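Local coordinates for protein probable transcriptional regulator (PDB 2ESN) that probably regulates transcription as a LysR-type factor, binding DNA through a winged helix-turn-helix domain and sensing a small effector through its substrate-binding domain, at the interface of chains A and B. Numbering follows the deposited sequence. Chains: chain A/B, probable transcriptional regulator.

The interface of chains A and B. Residues chain A 6-7, 52, 73, 76; chain B 83, 87-88, 91.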
# COMPACT_ATOMS: atom_id res chain seq x y z
N LEU A 6 -18.98 14.10 -25.17
CA LEU A 6 -19.88 13.58 -26.19
C LEU A 6 -20.65 12.37 -25.59
O LEU A 6 -21.65 11.88 -26.12
CB LEU A 6 -19.12 13.24 -27.48
CG LEU A 6 -17.97 12.22 -27.52
CD1 LEU A 6 -18.06 11.47 -28.87
CD2 LEU A 6 -16.52 12.80 -27.31
N LEU A 7 -20.18 11.97 -24.43
CA LEU A 7 -20.78 10.94 -23.66
C LEU A 7 -22.01 11.51 -22.97
O LEU A 7 -23.01 10.82 -22.78
CB LEU A 7 -19.73 10.51 -22.64
CG LEU A 7 -19.64 9.11 -22.05
CD1 LEU A 7 -19.30 8.09 -23.13
CD2 LEU A 7 -18.53 9.20 -20.97
N LEU A 52 -25.01 9.10 -33.18
CA LEU A 52 -23.64 8.83 -33.61
C LEU A 52 -23.40 9.29 -35.00
O LEU A 52 -22.29 9.15 -35.48
CB LEU A 52 -23.29 7.35 -33.40
CG LEU A 52 -23.32 6.80 -31.94
CD1 LEU A 52 -23.01 5.29 -31.83
CD2 LEU A 52 -22.30 7.52 -31.01
N LEU A 73 -16.28 0.46 -32.71
CA LEU A 73 -16.90 0.80 -31.42
C LEU A 73 -17.32 -0.40 -30.59
O LEU A 73 -17.46 -0.29 -29.35
CB LEU A 73 -18.15 1.67 -31.65
CG LEU A 73 -18.80 2.31 -30.42
CD1 LEU A 73 -17.83 3.38 -29.81
CD2 LEU A 73 -20.20 2.90 -30.74
N ALA A 76 -15.53 -1.60 -27.22
CA ALA A 76 -15.72 -0.52 -26.22
C ALA A 76 -17.07 -0.64 -25.54
O ALA A 76 -17.13 -0.70 -24.30
CB ALA A 76 -15.51 0.89 -26.86
N ALA B 83 -13.93 3.22 -20.87
CA ALA B 83 -14.08 2.40 -22.07
C ALA B 83 -14.90 3.11 -23.15
O ALA B 83 -14.46 3.24 -24.28
CB ALA B 83 -14.69 1.05 -21.71
N GLY B 87 -13.55 4.70 -27.03
CA GLY B 87 -14.15 4.25 -28.28
C GLY B 87 -14.75 5.41 -29.04
O GLY B 87 -14.62 5.50 -30.25
N LEU B 88 -15.38 6.31 -28.29
CA LEU B 88 -16.05 7.47 -28.86
C LEU B 88 -15.09 8.54 -29.37
O LEU B 88 -15.46 9.38 -30.22
CB LEU B 88 -16.96 8.07 -27.81
CG LEU B 88 -18.22 7.27 -27.65
CD1 LEU B 88 -19.22 8.00 -26.78
CD2 LEU B 88 -18.78 7.03 -29.04
N TRP B 91 -13.99 7.74 -32.64
CA TRP B 91 -15.16 7.98 -33.54
C TRP B 91 -14.97 8.88 -34.78
O TRP B 91 -15.10 8.43 -35.91
CB TRP B 91 -16.39 8.43 -32.73
CG TRP B 91 -17.70 8.14 -33.41
CD1 TRP B 91 -18.61 9.05 -33.83
CD2 TRP B 91 -18.23 6.85 -33.75
NE1 TRP B 91 -19.69 8.41 -34.41
CE2 TRP B 91 -19.48 7.06 -34.38
CE3 TRP B 91 -17.77 5.54 -33.59
CZ2 TRP B 91 -20.28 6.00 -34.86
CZ3 TRP B 91 -18.57 4.49 -34.04
CH2 TRP B 91 -19.81 4.74 -34.68
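B:Trp91, at the C-terminal end of helix 68-91, reaches across to chain A and donates its indole N-H to the backbone carbonyl of A:Leu52, the last residue of helix 38-52. The bond from B:Trp91 NE1 to A:Leu52 O is 2.9 Å and nearly straight, 161° at the hydrogen. It meets the oxygen on a lone pair in the carbonyl plane, and the oxygen lies at the indole edge, almost in the ring plane. With CG anti to its backbone N (chi1 -156°), the indole extends over chain A, and its benzo rim lies against two leucines approaching from the same side of the ring plane. CB of A:Leu52 sits 3.6 Å from CZ2 of B:Trp91, while CD2 of this leucine leans over the rim of the ring face. Past CH2, A:Leu73 of helix 68-87 brings CB to 3.7 Å from CZ3 of B:Trp91. The hydrogen bond at one edge and the leucines along the benzo rim together should restrict rotation of the indole.

One turn back, B:Leu88 enters a pocket of chain A leucines with both branches engaged. CD1 of B:Leu88 meets CD1 of A:Leu7 tip to tip at 3.7 Å, the side chains crossing at about a right angle; CD2 points the other way, to 3.8 Å from CD1 of A:Leu73, with CD2 of A:Leu52 slightly farther off. A:Leu6 runs antiparallel alongside, its CD1 3.7 Å from CB of B:Leu88, so that the N-terminal segment of chain A caps this cluster.

Farther along, small residues let the two long helices come close: CB of A:Ala76 lies 3.9 Å from CA of B:Gly87 and touches the backbone carbonyl of B:Ala83. The patch, repeated with the chains exchanged, pairs the long linker helices that LysR-type regulators use to dimerise. By tying the partner's linker helix to the end of helix 38-52 in the DNA-binding domain, it probably helps set the relative placement of the two DNA-reading heads.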